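Local coordinates for nitroreductase family protein (Clostridium novyi, PDB 3G14), which probably acts as an oxidoreductase of the nitroreductase family, whose members generally use FMN to pass electrons from NAD(P)H to their substrates, at residues D168-L173 with F182-V187; T44-I49 with A105-H110. All coordinates share one frame; numbering follows the deposited sequence.

Contact 1 (D168-L173 with F182-V187)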
loop_
_atom_site.group_PDB
_atom_site.type_symbol
_atom_site.label_atom_id
_atom_site.label_comp_id
_atom_site.label_asym_id
_atom_site.label_seq_id
_atom_site.Cartn_x
_atom_site.Cartn_y
_atom_site.Cartn_z
ATOM N N ASP B 168 13.388 9.256 -12.270
ATOM C CA ASP B 168 14.317 10.121 -11.554
ATOM C C ASP B 168 13.594 10.656 -10.331
ATOM O O ASP B 168 12.699 11.481 -10.499
ATOM C CB ASP B 168 14.781 11.289 -12.424
ATOM C CG ASP B 168 15.760 12.196 -11.697
ATOM O OD1 ASP B 168 16.164 11.875 -10.535
ATOM O OD2 ASP B 168 16.136 13.224 -12.297
HETATM N N MSE B 169 13.980 10.217 -9.126
HETATM C CA MSE B 169 13.264 10.625 -7.895
HETATM C C MSE B 169 13.255 12.143 -7.740
HETATM O O MSE B 169 12.375 12.674 -7.091
HETATM C CB MSE B 169 13.826 9.987 -6.606
HETATM C CG MSE B 169 14.959 10.756 -5.911
HETATM SE SE MSE B 169 15.560 9.893 -4.237
HETATM C CE MSE B 169 14.794 8.250 -4.717
ATOM N N ASP B 170 14.222 12.834 -8.353
ATOM C CA ASP B 170 14.246 14.289 -8.264
ATOM C C ASP B 170 12.953 14.921 -8.784
ATOM O O ASP B 170 12.502 15.916 -8.218
ATOM C CB ASP B 170 15.489 14.859 -8.964
ATOM C CG ASP B 170 15.550 16.360 -8.900
ATOM O OD1 ASP B 170 15.569 16.934 -7.791
ATOM O OD2 ASP B 170 15.574 16.966 -9.981
ATOM N N GLU B 171 12.324 14.316 -9.799
ATOM C CA GLU B 171 11.013 14.791 -10.316
ATOM C C GLU B 171 9.827 14.541 -9.350
ATOM O O GLU B 171 8.715 15.006 -9.594
ATOM C CB GLU B 171 10.663 14.073 -11.623
ATOM N N TYR B 172 10.064 13.792 -8.285
ATOM C CA TYR B 172 8.967 13.283 -7.444
ATOM C C TYR B 172 9.134 13.618 -5.967
ATOM O O TYR B 172 8.359 13.141 -5.157
ATOM C CB TYR B 172 8.822 11.770 -7.611
ATOM C CG TYR B 172 8.471 11.339 -9.011
ATOM C CD1 TYR B 172 7.144 11.265 -9.430
ATOM C CD2 TYR B 172 9.476 10.996 -9.926
ATOM C CE1 TYR B 172 6.817 10.867 -10.737
ATOM C CE2 TYR B 172 9.158 10.582 -11.232
ATOM C CZ TYR B 172 7.823 10.542 -11.628
ATOM O OH TYR B 172 7.507 10.156 -12.906
ATOM N N LEU B 173 10.130 14.445 -5.644
ATOM C CA LEU B 173 10.492 14.777 -4.265
ATOM C C LEU B 173 10.778 16.272 -4.110
ATOM O O LEU B 173 11.706 16.831 -4.727
ATOM C CB LEU B 173 11.711 13.999 -3.854
ATOM C CG LEU B 173 12.112 14.039 -2.380
ATOM C CD1 LEU B 173 11.111 13.314 -1.530
ATOM C CD2 LEU B 173 13.511 13.371 -2.355
ATOM N N PHE B 182 13.787 18.803 -3.792
ATOM C CA PHE B 182 14.536 18.426 -2.595
ATOM C C PHE B 182 16.026 18.295 -2.963
ATOM O O PHE B 182 16.910 18.860 -2.303
ATOM C CB PHE B 182 14.057 17.086 -2.016
ATOM C CG PHE B 182 14.831 16.651 -0.806
ATOM C CD1 PHE B 182 14.454 17.076 0.471
ATOM C CD2 PHE B 182 15.969 15.852 -0.936
ATOM C CE1 PHE B 182 15.180 16.690 1.592
ATOM C CE2 PHE B 182 16.709 15.464 0.189
ATOM C CZ PHE B 182 16.321 15.887 1.448
HETATM N N MSE B 183 16.295 17.510 -3.990
HETATM C CA MSE B 183 17.687 17.121 -4.241
HETATM C C MSE B 183 18.528 18.239 -4.821
HETATM O O MSE B 183 19.740 18.209 -4.669
HETATM C CB MSE B 183 17.782 15.888 -5.121
HETATM C CG MSE B 183 17.408 14.546 -4.427
HETATM SE SE MSE B 183 17.202 13.328 -5.844
HETATM C CE MSE B 183 19.124 13.057 -6.170
ATOM N N GLU B 184 17.908 19.213 -5.472
ATOM C CA GLU B 184 18.660 20.309 -6.069
ATOM C C GLU B 184 18.801 21.480 -5.113
ATOM O O GLU B 184 19.496 22.434 -5.418
ATOM C CB GLU B 184 17.981 20.796 -7.342
ATOM C CG GLU B 184 17.812 19.738 -8.423
ATOM C CD GLU B 184 16.972 20.258 -9.572
ATOM O OE1 GLU B 184 17.220 21.405 -9.995
ATOM O OE2 GLU B 184 16.061 19.545 -10.044
ATOM N N SER B 185 18.135 21.434 -3.964
ATOM C CA SER B 185 18.174 22.569 -3.039
ATOM C C SER B 185 19.273 22.423 -1.982
ATOM O O SER B 185 19.668 21.311 -1.616
ATOM C CB SER B 185 16.808 22.765 -2.371
ATOM O OG SER B 185 15.843 23.195 -3.331
ATOM N N ASN B 186 19.769 23.564 -1.509
ATOM C CA ASN B 186 20.579 23.610 -0.298
ATOM C C ASN B 186 19.601 23.494 0.870
ATOM O O ASN B 186 19.195 24.509 1.455
ATOM C CB ASN B 186 21.373 24.920 -0.216
ATOM N N VAL B 187 19.211 22.256 1.183
ATOM C CA VAL B 187 18.122 21.982 2.136
ATOM C C VAL B 187 18.568 22.173 3.589
ATOM O O VAL B 187 18.323 23.224 4.193
ATOM C CB VAL B 187 17.539 20.544 1.950
ATOM C CG1 VAL B 187 17.081 20.325 0.504
ATOM C CG2 VAL B 187 18.559 19.484 2.334
HETATM O O HOH W 1 14.218 16.321 -5.658
#

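Contact 2 (T44-I49 with A105-H110)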
loop_
_atom_site.group_PDB
_atom_site.type_symbol
_atom_site.label_atom_id
_atom_site.label_comp_id
_atom_site.label_asym_id
_atom_site.label_seq_id
_atom_site.Cartn_x
_atom_site.Cartn_y
_atom_site.Cartn_z
ATOM N N THR B 44 2.869 7.215 -12.412
ATOM C CA THR B 44 3.266 7.511 -11.019
ATOM C C THR B 44 2.515 8.740 -10.662
ATOM O O THR B 44 3.058 9.823 -10.762
ATOM C CB THR B 44 4.788 7.720 -10.882
ATOM O OG1 THR B 44 5.472 6.527 -11.284
ATOM C CG2 THR B 44 5.174 8.041 -9.419
ATOM N N PRO B 45 1.218 8.581 -10.320
ATOM C CA PRO B 45 0.350 9.757 -10.146
ATOM C C PRO B 45 0.551 10.565 -8.836
ATOM O O PRO B 45 -0.309 11.357 -8.484
ATOM C CB PRO B 45 -1.058 9.153 -10.178
ATOM C CG PRO B 45 -0.912 7.785 -9.683
ATOM C CD PRO B 45 0.474 7.315 -10.096
ATOM N N TYR B 46 1.655 10.356 -8.146
ATOM C CA TYR B 46 1.919 11.002 -6.844
ATOM C C TYR B 46 3.346 11.554 -6.821
ATOM O O TYR B 46 4.191 11.188 -7.636
ATOM C CB TYR B 46 1.718 10.007 -5.688
ATOM C CG TYR B 46 2.373 8.671 -5.952
ATOM C CD1 TYR B 46 3.748 8.502 -5.778
ATOM C CD2 TYR B 46 1.637 7.594 -6.447
ATOM C CE1 TYR B 46 4.346 7.282 -6.067
ATOM C CE2 TYR B 46 2.240 6.399 -6.767
ATOM C CZ TYR B 46 3.601 6.250 -6.574
ATOM O OH TYR B 46 4.206 5.035 -6.859
ATOM N N LYS B 47 3.549 12.503 -5.910
ATOM C CA LYS B 47 4.847 13.000 -5.496
ATOM C C LYS B 47 4.822 13.197 -3.988
ATOM O O LYS B 47 3.735 13.177 -3.373
ATOM C CB LYS B 47 5.163 14.325 -6.212
ATOM C CG LYS B 47 5.194 14.243 -7.754
ATOM C CD LYS B 47 5.528 15.599 -8.416
ATOM C CE LYS B 47 5.869 15.430 -9.899
ATOM N NZ LYS B 47 4.792 14.881 -10.708
ATOM N N PHE B 48 6.017 13.365 -3.408
ATOM C CA PHE B 48 6.227 13.491 -1.960
ATOM C C PHE B 48 6.819 14.851 -1.662
ATOM O O PHE B 48 7.769 15.296 -2.349
ATOM C CB PHE B 48 7.169 12.367 -1.465
ATOM C CG PHE B 48 6.606 11.024 -1.732
ATOM C CD1 PHE B 48 5.565 10.533 -0.927
ATOM C CD2 PHE B 48 7.051 10.262 -2.816
ATOM C CE1 PHE B 48 4.958 9.310 -1.190
ATOM C CE2 PHE B 48 6.454 9.005 -3.080
ATOM C CZ PHE B 48 5.415 8.533 -2.262
ATOM N N ILE B 49 6.271 15.508 -0.647
ATOM C CA ILE B 49 6.899 16.723 -0.098
ATOM C C ILE B 49 7.503 16.341 1.250
ATOM O O ILE B 49 6.800 15.814 2.145
ATOM C CB ILE B 49 5.901 17.861 0.101
ATOM C CG1 ILE B 49 5.086 18.107 -1.172
ATOM C CG2 ILE B 49 6.602 19.136 0.617
ATOM C CD1 ILE B 49 3.896 19.123 -0.944
ATOM N N ALA B 105 -1.328 4.732 -1.904
ATOM C CA ALA B 105 -1.252 3.932 -0.644
ATOM C C ALA B 105 -0.085 2.923 -0.682
ATOM O O ALA B 105 0.682 2.758 0.310
ATOM C CB ALA B 105 -2.602 3.178 -0.328
ATOM N N ILE B 106 0.044 2.269 -1.819
ATOM C CA ILE B 106 1.121 1.280 -2.076
ATOM C C ILE B 106 2.447 1.963 -1.822
ATOM O O ILE B 106 3.278 1.486 -1.044
ATOM C CB ILE B 106 1.066 0.705 -3.537
ATOM C CG1 ILE B 106 -0.175 -0.166 -3.785
ATOM C CG2 ILE B 106 2.304 -0.187 -3.849
ATOM C CD1 ILE B 106 -0.376 -0.589 -5.271
ATOM N N ALA B 107 2.669 3.113 -2.476
ATOM C CA ALA B 107 3.962 3.810 -2.390
ATOM C C ALA B 107 4.237 4.339 -0.992
ATOM O O ALA B 107 5.370 4.238 -0.487
ATOM C CB ALA B 107 4.060 4.966 -3.461
HETATM N N MSE B 108 3.211 4.900 -0.358
HETATM C CA MSE B 108 3.343 5.345 1.023
HETATM C C MSE B 108 3.660 4.179 1.988
HETATM O O MSE B 108 4.395 4.378 2.953
HETATM C CB MSE B 108 2.065 6.090 1.475
HETATM C CG MSE B 108 2.215 6.743 2.820
HETATM SE SE MSE B 108 3.731 8.068 2.949
HETATM C CE MSE B 108 2.455 9.517 3.470
ATOM N N GLU B 109 3.153 2.969 1.742
ATOM C CA GLU B 109 3.528 1.839 2.617
ATOM C C GLU B 109 5.007 1.451 2.383
ATOM O O GLU B 109 5.672 0.944 3.315
ATOM C CB GLU B 109 2.584 0.640 2.449
ATOM C CG GLU B 109 2.802 -0.505 3.451
ATOM C CD GLU B 109 2.599 -0.107 4.910
ATOM O OE1 GLU B 109 2.285 1.102 5.154
ATOM O OE2 GLU B 109 2.770 -0.989 5.786
ATOM N N HIS B 110 5.527 1.657 1.163
ATOM C CA HIS B 110 6.961 1.486 0.917
ATOM C C HIS B 110 7.775 2.509 1.744
ATOM O O HIS B 110 8.826 2.163 2.309
ATOM C CB HIS B 110 7.308 1.559 -0.602
ATOM C CG HIS B 110 6.966 0.313 -1.369
ATOM N ND1 HIS B 110 7.761 -0.180 -2.392
ATOM C CD2 HIS B 110 5.881 -0.496 -1.317
ATOM C CE1 HIS B 110 7.199 -1.279 -2.885
ATOM N NE2 HIS B 110 6.056 -1.481 -2.262
#

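Contact 1 (D168-L173 with F182-V187)
Phe182 and Leu173 join the two ends of a short excursion of the chain through a single direct backbone bond: Phe182 N donates to Leu173 O at 3.0 Å, almost straight at 174°. Beside it the two side chains run alongside one another in the same direction, Leu173 CG resting 3.6 Å from Phe182 CB.

The contact's polar side is best read along Asp170. Its CB lies against the selenium of Met183, a selenomethionine, at 3.9 Å. Beyond it, CG stands anti to the backbone N (chi1 180°), which carries the carboxylate across to the turn of Phe182 to Ser185. There OD1 lies 2.6 Å from a water, placed to accept a hydrogen bond from it; the water takes one from Met183 N and also reaches Leu173 O, with more acceptors around it than protons to give. OD1 is bound by Ser181 OG as well. OD2, the other branch, comes within 2.6 Å of Glu184 OE2, the two carboxylate planes being turned 48° apart. The same selenium also meets Met169 CG at 3.4 Å, the two side chains crossing at about a right angle; Met169 also packs on Leu28 and Ile31 of helix 24-35. Asp168 OD1 accepts from Asp170 N, from above its carboxylate plane, an Asx turn.

Two carboxylate oxygens so close would repel if both acids were fully ionised. One of the pair therefore probably holds a proton, and the acidity of Asp170 or Glu184 would be expected to be weakened accordingly.

Contact 2 (T44-I49 with A105-H110)
Helix-on-sheet packing in the alpha+beta fold of the nitroreductase family is illustrated here by strand 46-51 and the long helix 99-117, which meet chiefly through one small residue of the helix and two aromatic rings of the strand. The segment axes approach to 10.0 Å and run in broadly the same direction, 37° apart, a separation at which side chains alone bridge the gap.

Ala107 makes most of the contact on the helix side. Its CB points at the strand and touches the hydroxyl end of the Tyr46 ring, 3.4 Å from Tyr46 CZ and equally close to Tyr46 OH, so the methyl sits near the end of the ring remote from the backbone. The tyrosine reaches this place with CG lodged between its own backbone N and carbonyl carbon (chi1 46°). One face of its ring is covered toward the rim by the CG2 methyl of Thr44.

Phe48, two residues on and therefore on the same side of the strand, presents its edge to the same methyl: Phe48 CZ is 4.0 Å from Ala107 CB, which lies near the ring plane. Its CE1 comes to 4.5 Å from the selenium of Met108, a looser touch from an oblique direction. The contact is buried and made by van der Waals packing, with the tyrosine hydroxyl oxygen the one polar side-chain atom taking part.

Around this core, Phe48 also packs on Ile82 and Ala84 of strand 80-86 and on Ile111 one turn further along the helix, while Tyr46 touches Thr104. The helix turns another side to the second subunit, where Glu109 and His110 exchange hydrogen bonds with His110 and Glu109 of that chain; strand 46-51 itself lies between strands 80-86 and 173-175.

In the fold
The two contacts follow one another along the chain, contact 2 closing before contact 1 opens, and their centres lie about 15 Å apart. They are joined through the mixed four-stranded sheet: contact 2 uses strand 46-51, and contact 1 includes the start of strand 173-175, its parallel neighbour at the edge of the sheet within this chain. Tyr172 O lies 2.9 Å from Phe48 N, a probable hydrogen bond, and the Tyr172 ring touches the Thr44 methyl. Contact 2 therefore belongs to the buried centre, close to the subunit interface to which helix 99-117 contributes, whereas contact 1 fastens the C-terminal segment to the sheet's periphery.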